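Local coordinates for protein methyltransferase (Streptococcus mutans, PDB 2B78) that probably transfers a methyl group from S-adenosyl-L-methionine to RNA, although its substrate is not established, at residues A[98-104]-A[365-369]; A[192-196]-A[222-226]; A[321-326]-A[381-385]; A[123-129]-A[151-155]; A[160-164]-A[187-191]. All coordinates share one frame; numbering follows the deposited sequence.

Contact 1: A[98-104]-A[365-369]; sequences RLFNQDG and DFAVN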
# COMPACT_ATOMS: atom_id res chain seq x y z
N ARG A 98 -2.82 4.67 8.49
CA ARG A 98 -3.67 3.48 8.57
C ARG A 98 -4.03 3.07 10.00
O ARG A 98 -3.16 2.94 10.86
CB ARG A 98 -3.01 2.31 7.84
CG ARG A 98 -3.78 1.00 7.98
CD ARG A 98 -3.57 0.10 6.77
NE ARG A 98 -4.19 0.68 5.57
CZ ARG A 98 -4.27 0.06 4.40
NH1 ARG A 98 -3.77 -1.16 4.24
NH2 ARG A 98 -4.84 0.68 3.37
N LEU A 99 -5.33 2.84 10.23
CA LEU A 99 -5.83 2.44 11.55
C LEU A 99 -5.91 0.93 11.75
O LEU A 99 -5.77 0.43 12.88
CB LEU A 99 -7.23 3.04 11.77
CG LEU A 99 -7.37 4.56 11.76
CD1 LEU A 99 -8.84 4.94 11.99
CD2 LEU A 99 -6.50 5.19 12.85
N PHE A 100 -6.11 0.18 10.66
CA PHE A 100 -6.24 -1.27 10.74
C PHE A 100 -5.71 -1.87 9.45
O PHE A 100 -6.09 -1.44 8.36
CB PHE A 100 -7.71 -1.64 10.93
CG PHE A 100 -7.94 -3.00 11.53
CD1 PHE A 100 -7.97 -3.17 12.91
CD2 PHE A 100 -8.10 -4.12 10.71
CE1 PHE A 100 -8.17 -4.43 13.47
CE2 PHE A 100 -8.29 -5.38 11.26
CZ PHE A 100 -8.33 -5.54 12.64
N ASN A 101 -4.84 -2.88 9.56
CA ASN A 101 -4.27 -3.48 8.36
C ASN A 101 -4.34 -5.00 8.31
O ASN A 101 -3.35 -5.69 8.59
CB ASN A 101 -2.81 -3.04 8.20
CG ASN A 101 -2.24 -3.40 6.84
OD1 ASN A 101 -2.87 -3.19 5.79
ND2 ASN A 101 -1.01 -3.91 6.85
N GLN A 102 -5.51 -5.51 7.96
CA GLN A 102 -5.73 -6.95 7.84
C GLN A 102 -5.12 -7.84 8.93
O GLN A 102 -5.41 -7.65 10.11
CB GLN A 102 -5.26 -7.39 6.45
CG GLN A 102 -5.94 -6.61 5.33
CD GLN A 102 -5.97 -7.38 4.02
OE1 GLN A 102 -6.54 -8.46 3.95
NE2 GLN A 102 -5.35 -6.83 2.99
N ASP A 103 -4.29 -8.81 8.55
CA ASP A 103 -3.71 -9.70 9.55
C ASP A 103 -2.70 -9.04 10.48
O ASP A 103 -2.35 -9.60 11.52
CB ASP A 103 -3.13 -10.97 8.89
CG ASP A 103 -2.10 -10.67 7.80
OD1 ASP A 103 -2.14 -9.57 7.21
OD2 ASP A 103 -1.28 -11.58 7.52
N GLY A 104 -2.24 -7.85 10.10
CA GLY A 104 -1.30 -7.13 10.94
C GLY A 104 -2.01 -6.75 12.23
O GLY A 104 -1.38 -6.52 13.26
N ASP A 365 2.17 1.70 10.87
CA ASP A 365 0.71 1.76 10.82
C ASP A 365 0.15 0.72 9.86
O ASP A 365 -0.96 0.24 10.03
CB ASP A 365 0.22 3.18 10.47
CG ASP A 365 0.82 3.72 9.19
OD1 ASP A 365 2.02 3.49 8.95
OD2 ASP A 365 0.09 4.40 8.44
N PHE A 366 0.92 0.38 8.84
CA PHE A 366 0.50 -0.67 7.92
C PHE A 366 1.07 -1.93 8.56
O PHE A 366 2.00 -2.56 8.04
CB PHE A 366 1.10 -0.44 6.52
CG PHE A 366 0.34 0.57 5.70
CD1 PHE A 366 -0.49 0.15 4.66
CD2 PHE A 366 0.44 1.93 5.97
CE1 PHE A 366 -1.20 1.07 3.90
CE2 PHE A 366 -0.28 2.87 5.21
CZ PHE A 366 -1.10 2.43 4.17
N ALA A 367 0.53 -2.26 9.74
CA ALA A 367 0.98 -3.40 10.53
C ALA A 367 1.14 -4.69 9.77
O ALA A 367 0.27 -5.12 9.00
CB ALA A 367 0.03 -3.62 11.73
N VAL A 368 2.28 -5.33 9.98
CA VAL A 368 2.54 -6.60 9.32
C VAL A 368 2.41 -7.72 10.34
O VAL A 368 2.57 -7.50 11.54
CB VAL A 368 3.96 -6.64 8.73
CG1 VAL A 368 4.11 -5.59 7.62
CG2 VAL A 368 4.98 -6.39 9.83
N ASN A 369 2.09 -8.91 9.86
CA ASN A 369 2.01 -10.06 10.74
C ASN A 369 3.47 -10.51 10.79
O ASN A 369 4.03 -10.93 9.78
CB ASN A 369 1.12 -11.14 10.11
CG ASN A 369 1.06 -12.40 10.94
OD1 ASN A 369 1.73 -12.51 11.97
ND2 ASN A 369 0.27 -13.37 10.48
O HOH W 1 -0.79 -14.34 7.77
O HOH W 2 -0.26 -7.56 7.60
O HOH W 3 1.29 -6.75 14.07
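Arg98 and Phe366 cross at about a right angle where the edge strand 96-101 of the central mixed sheet meets the loop between the last two strands of the Rossmann-type methyltransferase domain. Arg98 CD sits over the ring of Phe366, 3.9 Å from its centroid, in a CH-pi contact. The chain then bends at chi3 (-67°), which lays the guanidinium against the ring's rim: Phe366 CE1 lies over the centre of the guanidinium face, 3.3 Å from Arg98 CZ, with the two planes 29° apart. In the guanidinium plane, NH1 of Arg98 donates to OD1 of Asn101 (2.7 Å), while NE is salt-bridged to Asp113. Asn101 spends the other half of its amide across the contact, ND2 giving a 2.8 Å bond to Ala367 O from above that carbonyl's plane. Just before the bulge at Leu99, Arg98 N donates almost straight (177°) to the anti lone pair of Asp365 OD2; the other oxygen of this carboxylate is paired with Arg200. Gly104 brings its CA to 3.2 Å from Ala367 O in a CA-H...O contact. Farther along, one water donates to Asp103 OD1 and, at 2.9 Å, to Ala367 O.

Contact 2: A[192-196]-A[222-226]; sequences MTGIF and YTAAF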
# COMPACT_ATOMS: atom_id res chain seq x y z
N MET A 192 -8.70 4.37 -5.67
CA MET A 192 -7.60 5.10 -5.05
C MET A 192 -8.01 6.44 -4.46
O MET A 192 -9.08 6.96 -4.77
CB MET A 192 -6.47 5.27 -6.07
CG MET A 192 -6.02 3.93 -6.64
SD MET A 192 -4.72 4.09 -7.88
CE MET A 192 -5.69 4.88 -9.22
N THR A 193 -7.14 6.99 -3.62
CA THR A 193 -7.41 8.23 -2.92
C THR A 193 -6.51 9.42 -3.24
O THR A 193 -6.62 10.45 -2.58
CB THR A 193 -7.28 8.01 -1.42
OG1 THR A 193 -5.91 7.73 -1.11
CG2 THR A 193 -8.14 6.84 -0.99
N GLY A 194 -5.61 9.29 -4.21
CA GLY A 194 -4.73 10.41 -4.54
C GLY A 194 -3.36 10.26 -3.91
O GLY A 194 -2.44 11.00 -4.23
N ILE A 195 -3.23 9.31 -2.99
CA ILE A 195 -1.95 9.08 -2.35
C ILE A 195 -1.89 7.67 -1.76
O ILE A 195 -2.93 7.06 -1.45
CB ILE A 195 -1.69 10.12 -1.22
CG1 ILE A 195 -0.23 10.01 -0.74
CG2 ILE A 195 -2.61 9.87 -0.03
CD1 ILE A 195 0.21 11.18 0.15
N PHE A 196 -0.68 7.13 -1.66
CA PHE A 196 -0.50 5.82 -1.06
C PHE A 196 0.23 6.09 0.24
O PHE A 196 1.42 6.40 0.25
CB PHE A 196 0.30 4.89 -1.98
CG PHE A 196 -0.54 4.26 -3.05
CD1 PHE A 196 -1.30 3.12 -2.78
CD2 PHE A 196 -0.64 4.85 -4.31
CE1 PHE A 196 -2.15 2.58 -3.74
CE2 PHE A 196 -1.49 4.32 -5.28
CZ PHE A 196 -2.25 3.18 -4.99
N TYR A 222 1.57 8.93 -10.74
CA TYR A 222 0.19 8.88 -10.23
C TYR A 222 -0.32 10.29 -9.96
O TYR A 222 -1.01 10.87 -10.81
CB TYR A 222 0.10 7.97 -8.98
CG TYR A 222 -1.30 7.90 -8.40
CD1 TYR A 222 -2.42 7.84 -9.23
CD2 TYR A 222 -1.50 7.98 -7.02
CE1 TYR A 222 -3.72 7.87 -8.69
CE2 TYR A 222 -2.79 8.01 -6.48
CZ TYR A 222 -3.89 7.96 -7.31
OH TYR A 222 -5.15 8.04 -6.78
N THR A 223 0.01 10.86 -8.79
CA THR A 223 -0.38 12.23 -8.51
C THR A 223 0.86 13.02 -8.12
O THR A 223 0.79 14.12 -7.57
CB THR A 223 -1.45 12.34 -7.39
OG1 THR A 223 -0.92 11.87 -6.14
CG2 THR A 223 -2.68 11.52 -7.77
N ALA A 224 2.02 12.45 -8.45
CA ALA A 224 3.31 13.07 -8.20
C ALA A 224 3.61 13.39 -6.74
O ALA A 224 4.29 14.37 -6.44
CB ALA A 224 3.43 14.34 -9.03
N ALA A 225 3.10 12.56 -5.82
CA ALA A 225 3.36 12.82 -4.41
C ALA A 225 4.87 12.77 -4.10
O ALA A 225 5.34 13.50 -3.22
CB ALA A 225 2.61 11.81 -3.54
N PHE A 226 5.63 11.92 -4.79
CA PHE A 226 7.09 11.85 -4.56
C PHE A 226 7.76 13.13 -5.06
O PHE A 226 8.76 13.59 -4.49
CB PHE A 226 7.74 10.67 -5.30
CG PHE A 226 7.53 9.33 -4.66
CD1 PHE A 226 7.82 9.12 -3.31
CD2 PHE A 226 7.08 8.26 -5.43
CE1 PHE A 226 7.67 7.85 -2.75
CE2 PHE A 226 6.93 6.99 -4.87
CZ PHE A 226 7.22 6.78 -3.53
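The Tyr222 ring has the backbone N of Ile195 at its edge, near the ring plane, and Met192 lying obliquely off it in a Met-aromatic contact, SD 4.4 Å from the ring centroid. Over the centre of one face sits the CG2 methyl of Thr223, the tyrosine's own neighbour. The site belongs to the Rossmann-type methyltransferase fold: residues 222-226 lead from strand 215-219 into helix 225-232, and Ala224 is that helix's N-cap residue. The Phe196 ring comes in at a slant too, its plane at 56° to that of Tyr222, and touches CD2 of Tyr222 through CE2 at 4.1 Å. Met192 and Tyr222 approach from opposite directions; a bend at chi3 (-69°) of the methionine turns its CE back to 3.6 Å from CE1 of Tyr222.

Gly194 is held by both of its backbone polar atoms. Its N donates to Tyr222 OH over 2.9 Å, with a rather bent angle of 131° at the hydrogen, and its O accepts from Thr223 OG1. Ile195 N, by contrast, is buried here without a polar partner. Toward the helix, Ile195 CG1 packs loosely against Ala225 CB.

The cofactor site is close by: Tyr222 N bonds to Asp242, which with Arg246 binds S-adenosyl-L-homocysteine, and the Tyr222 and Met192 side chains lie near these two residues respectively. The short bond from Thr223 OG1 to Gly194 O, 2.6 Å, reaches the oxygen tilted from its carbonyl plane.

Contact 3: A[321-326]-A[381-385]; sequences LSENGL and FTIKV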
# COMPACT_ATOMS: atom_id res chain seq x y z
N LEU A 321 20.29 8.05 -16.59
CA LEU A 321 20.66 8.43 -15.22
C LEU A 321 22.04 9.08 -15.19
O LEU A 321 22.99 8.54 -15.76
CB LEU A 321 20.67 7.20 -14.31
CG LEU A 321 20.85 7.44 -12.82
CD1 LEU A 321 19.55 7.99 -12.25
CD2 LEU A 321 21.22 6.12 -12.13
N SER A 322 22.15 10.21 -14.51
CA SER A 322 23.43 10.93 -14.42
C SER A 322 24.52 10.10 -13.76
O SER A 322 24.25 9.09 -13.11
CB SER A 322 23.25 12.22 -13.61
OG SER A 322 22.23 13.03 -14.15
N GLU A 323 25.76 10.55 -13.92
CA GLU A 323 26.89 9.87 -13.30
C GLU A 323 26.67 10.03 -11.79
O GLU A 323 26.19 11.07 -11.34
CB GLU A 323 28.19 10.55 -13.73
CG GLU A 323 29.45 9.92 -13.19
CD GLU A 323 30.71 10.54 -13.77
OE1 GLU A 323 31.81 10.29 -13.22
OE2 GLU A 323 30.62 11.29 -14.77
N ASN A 324 26.98 8.99 -11.02
CA ASN A 324 26.80 9.01 -9.57
C ASN A 324 25.35 9.23 -9.15
O ASN A 324 25.08 9.73 -8.05
CB ASN A 324 27.68 10.10 -8.94
CG ASN A 324 29.16 9.81 -9.09
OD1 ASN A 324 29.61 8.70 -8.82
ND2 ASN A 324 29.92 10.82 -9.50
N GLY A 325 24.42 8.86 -10.02
CA GLY A 325 23.01 9.04 -9.72
C GLY A 325 22.41 7.97 -8.83
O GLY A 325 23.08 7.00 -8.45
N LEU A 326 21.14 8.14 -8.49
CA LEU A 326 20.44 7.18 -7.63
C LEU A 326 19.14 6.71 -8.25
O LEU A 326 18.49 7.44 -9.01
CB LEU A 326 20.11 7.82 -6.28
CG LEU A 326 21.29 8.28 -5.44
CD1 LEU A 326 20.88 9.46 -4.58
CD2 LEU A 326 21.82 7.11 -4.62
N PHE A 381 13.88 -0.05 -2.81
CA PHE A 381 15.33 -0.12 -2.80
C PHE A 381 15.95 1.18 -3.28
O PHE A 381 15.56 1.71 -4.32
CB PHE A 381 15.82 -1.24 -3.73
CG PHE A 381 15.82 -2.60 -3.09
CD1 PHE A 381 16.67 -2.88 -2.02
CD2 PHE A 381 15.01 -3.61 -3.59
CE1 PHE A 381 16.71 -4.15 -1.46
CE2 PHE A 381 15.04 -4.89 -3.04
CZ PHE A 381 15.90 -5.17 -1.96
N THR A 382 16.89 1.71 -2.50
CA THR A 382 17.59 2.93 -2.88
C THR A 382 18.96 2.43 -3.31
O THR A 382 19.69 1.84 -2.51
CB THR A 382 17.72 3.90 -1.68
OG1 THR A 382 16.41 4.35 -1.29
CG2 THR A 382 18.55 5.12 -2.08
N ILE A 383 19.30 2.65 -4.58
CA ILE A 383 20.55 2.18 -5.17
C ILE A 383 21.41 3.28 -5.79
O ILE A 383 20.90 4.11 -6.54
CB ILE A 383 20.26 1.15 -6.28
CG1 ILE A 383 19.35 0.05 -5.73
CG2 ILE A 383 21.56 0.59 -6.83
CD1 ILE A 383 18.70 -0.80 -6.80
N LYS A 384 22.70 3.27 -5.47
CA LYS A 384 23.62 4.26 -6.03
C LYS A 384 24.49 3.66 -7.13
O LYS A 384 24.91 2.51 -7.05
CB LYS A 384 24.55 4.82 -4.95
CG LYS A 384 25.49 5.87 -5.51
CD LYS A 384 26.37 6.49 -4.46
CE LYS A 384 27.20 7.59 -5.07
NZ LYS A 384 26.34 8.63 -5.70
N VAL A 385 24.76 4.45 -8.16
CA VAL A 385 25.60 3.99 -9.28
C VAL A 385 26.90 4.78 -9.33
O VAL A 385 27.90 4.26 -9.89
CB VAL A 385 24.88 4.14 -10.63
CG1 VAL A 385 23.46 3.62 -10.51
CG2 VAL A 385 24.89 5.60 -11.07
OXT VAL A 385 26.92 5.92 -8.83
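Lys384 meets Asn324 with its chain running straight out from the strand, CG anti to the backbone N (chi1 -179°), until a turn at chi4 (58°) swings NZ to 2.9 Å from Asn324 O, a weak hydrogen bond. Leu321 likewise extends its side chain to reach Val385, and the two meet tip to tip, CD2 of Leu321 lying 3.7 Å from CG1 of Val385. These contacts join a type II beta turn, Ser322 to Gly325, and the residue before it to the end of the C-terminal strand of the Rossmann-type sheet. In this sheet strand 379-384 runs antiparallel to strand 325-331, between it and strand 355-360, the antiparallel C-terminal arrangement familiar from class I methyltransferases.

Leu326 and Lys384 form a non-hydrogen-bonded antiparallel pair. Their side chains lie on the same face of the sheet, where CD2 of Leu326 touches CB of Lys384 at 3.6 Å, and both also pack on Leu357 of the next strand. Ile383 goes to the other face, against Ile345 and Phe349 of helix 338-349. Between the paired backbones, Leu326 CA makes a CA-H...O contact with Ile383 O.

Past the pair, Val385 N bonds to Gly325 O at 3.1 Å, approaching nearly along the C=O axis. Val385 also covers the glycine with its CG2 methyl, 3.5 Å from Gly325 N. The turn is closed by a weak bond from Gly325 N to Ser322 O, and Ser322 OG is tied to Asp287. The chain's terminal carboxylate lies over the turn, OXT of Val385 being 3.2 Å from Asn324 CA.

Contact 4: A[123-129]-A[151-155]; sequences WYNSFVY and EKIRF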
# COMPACT_ATOMS: atom_id res chain seq x y z
N TRP A 123 -12.98 -3.24 1.91
CA TRP A 123 -13.39 -4.64 2.02
C TRP A 123 -12.71 -5.45 0.91
O TRP A 123 -12.96 -5.23 -0.28
CB TRP A 123 -14.91 -4.74 1.89
CG TRP A 123 -15.66 -3.75 2.73
CD1 TRP A 123 -16.41 -2.69 2.28
CD2 TRP A 123 -15.71 -3.68 4.16
NE1 TRP A 123 -16.91 -1.98 3.34
CE2 TRP A 123 -16.50 -2.57 4.50
CE3 TRP A 123 -15.16 -4.47 5.19
CZ2 TRP A 123 -16.76 -2.20 5.83
CZ3 TRP A 123 -15.41 -4.11 6.51
CH2 TRP A 123 -16.21 -2.99 6.82
N TYR A 124 -11.88 -6.42 1.30
CA TYR A 124 -11.14 -7.24 0.35
C TYR A 124 -11.80 -8.55 -0.08
O TYR A 124 -11.29 -9.25 -0.96
CB TYR A 124 -9.74 -7.53 0.88
CG TYR A 124 -8.86 -6.31 0.95
CD1 TYR A 124 -9.16 -5.26 1.82
CD2 TYR A 124 -7.73 -6.19 0.14
CE1 TYR A 124 -8.36 -4.13 1.88
CE2 TYR A 124 -6.91 -5.05 0.20
CZ TYR A 124 -7.24 -4.03 1.07
OH TYR A 124 -6.46 -2.90 1.14
N ASN A 125 -12.93 -8.90 0.53
CA ASN A 125 -13.62 -10.12 0.15
C ASN A 125 -15.12 -10.03 0.45
O ASN A 125 -15.54 -9.21 1.27
CB ASN A 125 -12.98 -11.35 0.82
CG ASN A 125 -13.09 -11.32 2.34
OD1 ASN A 125 -14.18 -11.45 2.90
ND2 ASN A 125 -11.94 -11.16 3.01
N SER A 126 -15.91 -10.86 -0.22
CA SER A 126 -17.36 -10.82 -0.03
C SER A 126 -17.83 -11.16 1.38
O SER A 126 -18.86 -10.66 1.83
CB SER A 126 -18.05 -11.74 -1.03
OG SER A 126 -17.59 -13.07 -0.92
N PHE A 127 -17.09 -12.02 2.08
CA PHE A 127 -17.52 -12.37 3.43
C PHE A 127 -17.53 -11.19 4.40
O PHE A 127 -18.54 -10.93 5.05
CB PHE A 127 -16.65 -13.47 4.02
CG PHE A 127 -17.09 -13.90 5.39
CD1 PHE A 127 -18.27 -14.62 5.56
CD2 PHE A 127 -16.37 -13.52 6.52
CE1 PHE A 127 -18.72 -14.98 6.83
CE2 PHE A 127 -16.81 -13.87 7.79
CZ PHE A 127 -17.99 -14.59 7.95
N VAL A 128 -16.41 -10.48 4.52
CA VAL A 128 -16.39 -9.34 5.43
C VAL A 128 -17.40 -8.31 4.98
O VAL A 128 -18.00 -7.61 5.79
CB VAL A 128 -15.00 -8.68 5.52
CG1 VAL A 128 -14.00 -9.65 6.15
CG2 VAL A 128 -14.54 -8.24 4.15
N TYR A 129 -17.60 -8.21 3.67
CA TYR A 129 -18.55 -7.25 3.15
C TYR A 129 -19.95 -7.59 3.64
O TYR A 129 -20.71 -6.71 4.03
CB TYR A 129 -18.51 -7.25 1.61
CG TYR A 129 -19.37 -6.17 1.00
CD1 TYR A 129 -19.08 -4.82 1.21
CD2 TYR A 129 -20.50 -6.50 0.25
CE1 TYR A 129 -19.90 -3.82 0.70
CE2 TYR A 129 -21.34 -5.50 -0.26
CZ TYR A 129 -21.03 -4.16 -0.03
OH TYR A 129 -21.84 -3.17 -0.51
N GLU A 151 -16.26 3.86 2.02
CA GLU A 151 -15.81 2.49 1.87
C GLU A 151 -15.42 2.16 0.43
O GLU A 151 -16.00 2.70 -0.51
CB GLU A 151 -16.90 1.52 2.33
CG GLU A 151 -18.13 1.47 1.40
CD GLU A 151 -19.23 0.58 1.94
OE1 GLU A 151 -18.92 -0.36 2.69
OE2 GLU A 151 -20.41 0.82 1.59
N LYS A 152 -14.43 1.28 0.28
CA LYS A 152 -13.99 0.83 -1.04
C LYS A 152 -14.27 -0.67 -1.12
O LYS A 152 -14.01 -1.40 -0.16
CB LYS A 152 -12.48 1.04 -1.24
CG LYS A 152 -11.98 2.47 -1.13
CD LYS A 152 -12.64 3.37 -2.16
CE LYS A 152 -12.03 4.77 -2.14
NZ LYS A 152 -12.73 5.70 -3.06
N ILE A 153 -14.80 -1.13 -2.25
CA ILE A 153 -15.06 -2.54 -2.48
C ILE A 153 -13.86 -3.03 -3.29
O ILE A 153 -13.67 -2.62 -4.44
CB ILE A 153 -16.34 -2.77 -3.30
CG1 ILE A 153 -17.54 -2.22 -2.54
CG2 ILE A 153 -16.54 -4.25 -3.58
CD1 ILE A 153 -17.60 -2.65 -1.10
N ARG A 154 -13.06 -3.91 -2.69
CA ARG A 154 -11.85 -4.41 -3.34
C ARG A 154 -11.94 -5.87 -3.79
O ARG A 154 -10.97 -6.61 -3.69
CB ARG A 154 -10.67 -4.26 -2.39
CG ARG A 154 -10.53 -2.87 -1.81
CD ARG A 154 -9.63 -2.03 -2.65
NE ARG A 154 -8.33 -2.68 -2.78
CZ ARG A 154 -7.21 -2.04 -3.12
NH1 ARG A 154 -7.23 -0.74 -3.36
NH2 ARG A 154 -6.07 -2.72 -3.21
N PHE A 155 -13.10 -6.27 -4.29
CA PHE A 155 -13.29 -7.64 -4.76
C PHE A 155 -14.29 -7.70 -5.91
O PHE A 155 -14.79 -8.78 -6.25
CB PHE A 155 -13.77 -8.54 -3.62
CG PHE A 155 -15.07 -8.11 -3.01
CD1 PHE A 155 -15.10 -7.24 -1.93
CD2 PHE A 155 -16.28 -8.57 -3.52
CE1 PHE A 155 -16.31 -6.84 -1.36
CE2 PHE A 155 -17.49 -8.18 -2.96
CZ PHE A 155 -17.51 -7.31 -1.88
O HOH W 4 -21.29 -0.41 -0.91
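Trp123 reaches Glu151 through its indole nitrogen. With CG of the tryptophan beside its own backbone N (chi1 -47°), the ring leans toward the neighbouring strand and NE1 donates to the anti lone pair of Glu151 OE1 over 2.7 Å. The carboxylate stands at 75° to the indole plane. OE1 of Glu151 is also salt-bridged to Arg132, so one oxygen serves two donors, while the other, OE2, accepts a hydrogen bond from a water that is also 2.8 Å from Tyr129 OH. Ile153 CD1 lies at the indole edge, 3.6 Å from Trp123 CD1.

Along the backbone, strands 118-123 and 148-153 run parallel in the central mixed sheet. The link between them passes through helices 126-130 and 132-142, making a beta-alpha-beta crossover. Trp123 N donates to Lys152 O, and Trp123 O accepts from Arg154 N at 2.7 Å. Only two residues separate strand 118-123 from helix 126-130, and the second of them, Asn125, is the N-cap: OD1 of Asn125 accepts from Val128 N over 2.9 Å.

Phe155 turns its ring against the start of this helix, CG lying between its own backbone N and carbonyl carbon (chi1 60°). Ser126 N sits over the centre of one face, and Ile153 CG2 covers the opposite one. At the ring's far end CZ comes 3.6 Å from Tyr129 CG, the two rings meeting obliquely. Tyr124 and Arg154 run side by side in the same direction, with Arg154 CB over one tyrosine face and Tyr124 OH above the guanidinium, toward its rim.

Contact 5: A[160-164]-A[187-191]; sequences NVSAH and LNDGL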
# COMPACT_ATOMS: atom_id res chain seq x y z
N ASN A 160 -20.26 -0.97 -8.12
CA ASN A 160 -19.66 0.24 -7.58
C ASN A 160 -18.48 -0.12 -6.68
O ASN A 160 -18.52 -1.13 -5.97
CB ASN A 160 -20.69 1.02 -6.75
CG ASN A 160 -21.88 1.44 -7.57
OD1 ASN A 160 -21.76 2.28 -8.47
ND2 ASN A 160 -23.04 0.87 -7.28
N VAL A 161 -17.44 0.70 -6.70
CA VAL A 161 -16.30 0.38 -5.89
C VAL A 161 -16.13 1.33 -4.72
O VAL A 161 -15.41 1.02 -3.77
CB VAL A 161 -15.02 0.35 -6.74
CG1 VAL A 161 -15.09 -0.82 -7.72
CG2 VAL A 161 -14.88 1.66 -7.49
N SER A 162 -16.81 2.47 -4.77
CA SER A 162 -16.70 3.44 -3.69
C SER A 162 -18.06 4.01 -3.30
O SER A 162 -18.92 4.23 -4.15
CB SER A 162 -15.76 4.58 -4.12
OG SER A 162 -15.48 5.44 -3.03
N ALA A 163 -18.24 4.25 -2.00
CA ALA A 163 -19.51 4.79 -1.51
C ALA A 163 -19.39 5.44 -0.14
O ALA A 163 -18.53 5.07 0.66
CB ALA A 163 -20.56 3.67 -1.46
N HIS A 164 -20.26 6.42 0.11
CA HIS A 164 -20.29 7.09 1.41
C HIS A 164 -20.86 6.01 2.33
O HIS A 164 -21.79 5.30 1.94
CB HIS A 164 -21.21 8.31 1.35
CG HIS A 164 -21.42 8.97 2.67
ND1 HIS A 164 -20.38 9.44 3.45
CD2 HIS A 164 -22.55 9.21 3.38
CE1 HIS A 164 -20.86 9.93 4.58
NE2 HIS A 164 -22.18 9.81 4.56
N LEU A 187 -11.88 10.86 -1.31
CA LEU A 187 -12.34 9.59 -0.76
C LEU A 187 -13.46 8.86 -1.47
O LEU A 187 -13.77 7.72 -1.12
CB LEU A 187 -12.77 9.79 0.70
CG LEU A 187 -11.70 10.21 1.70
CD1 LEU A 187 -12.29 10.20 3.10
CD2 LEU A 187 -10.51 9.25 1.60
N ASN A 188 -14.07 9.48 -2.48
CA ASN A 188 -15.17 8.80 -3.15
C ASN A 188 -15.07 8.82 -4.67
O ASN A 188 -16.08 8.92 -5.37
CB ASN A 188 -16.49 9.40 -2.68
CG ASN A 188 -17.67 8.51 -2.97
OD1 ASN A 188 -17.60 7.29 -2.80
ND2 ASN A 188 -18.78 9.11 -3.41
N ASP A 189 -13.85 8.70 -5.18
CA ASP A 189 -13.63 8.68 -6.62
C ASP A 189 -12.74 7.50 -7.02
O ASP A 189 -11.51 7.61 -7.08
CB ASP A 189 -12.99 10.01 -7.05
CG ASP A 189 -12.58 10.02 -8.51
OD1 ASP A 189 -13.11 9.20 -9.29
OD2 ASP A 189 -11.72 10.85 -8.87
N GLY A 190 -13.37 6.36 -7.29
CA GLY A 190 -12.63 5.17 -7.68
C GLY A 190 -12.04 4.44 -6.50
O GLY A 190 -12.39 4.71 -5.35
N LEU A 191 -11.12 3.51 -6.78
CA LEU A 191 -10.48 2.71 -5.74
C LEU A 191 -9.37 3.44 -5.00
O LEU A 191 -9.12 3.15 -3.83
CB LEU A 191 -9.90 1.42 -6.34
CG LEU A 191 -10.87 0.33 -6.79
CD1 LEU A 191 -10.08 -0.87 -7.30
CD2 LEU A 191 -11.76 -0.08 -5.63
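Ser162 faces the 187-191 loop from the start of strand 162-165, the last strand of the central mixed sheet, and the contact joins that sheet edge to the loop between strand 181-185 and helix 200-210, within the Rossmann-type methyltransferase family region. Its CB touches Asn188 OD1 at 3.5 Å and Gly190 O at 3.6 Å. From there OG, anti to the serine's backbone N (chi1 -172°), points into the bend of the loop and donates to Asn188 OD1 over 2.8 Å. The hydroxyl arrives 23° from the plane of that amide carbonyl. Asn188 holds its own CG anti to the backbone N (chi1 -162°), which brings the amide back across to the strand.

OG of Ser162 has a second partner, Lys152 NZ, from the adjacent strand. The same ammonium group also bonds to Leu187 O and Gly190 O, so one lysine pins both the serine and two carbonyls of the loop, and probably offsets their partial negative charge. Asp189 turns away from the strand to form a salt bridge with Arg246, a residue that binds S-adenosyl-L-homocysteine; the loop thus connects the sheet edge with the cofactor site.

At the other end the contact is apolar. Val161 and Leu191 cross at about a right angle, and the CG2 methyl of Val161 approaches Gly190 C at 4.1 Å. The packing is tight where CD2 of Leu191 presses on CB of Val161, 3.5 Å away.

In the fold
From the N terminus, the chain passes the PUA-like region and opens contact 1 at 98-104; it closes only at 365-369, joining the edge strand 96-101 of the central sheet to the loop between strands 355-360 and 379-384. Contacts 4, 5 and 2 nest inside that loop in series. Contact 4 joins two parallel strands; contact 5 ties the next strand to the loop between strand 181-185 and helix 200-210, and the two touch through Lys152 and Gly190. Contact 2 carries the connection to the cofactor side of the methyltransferase domain. Contact 3 crosses contact 1, joining the turn before strand 325-331 to the end of the C-terminal strand; its centre lies about 40 Å from contact 4's.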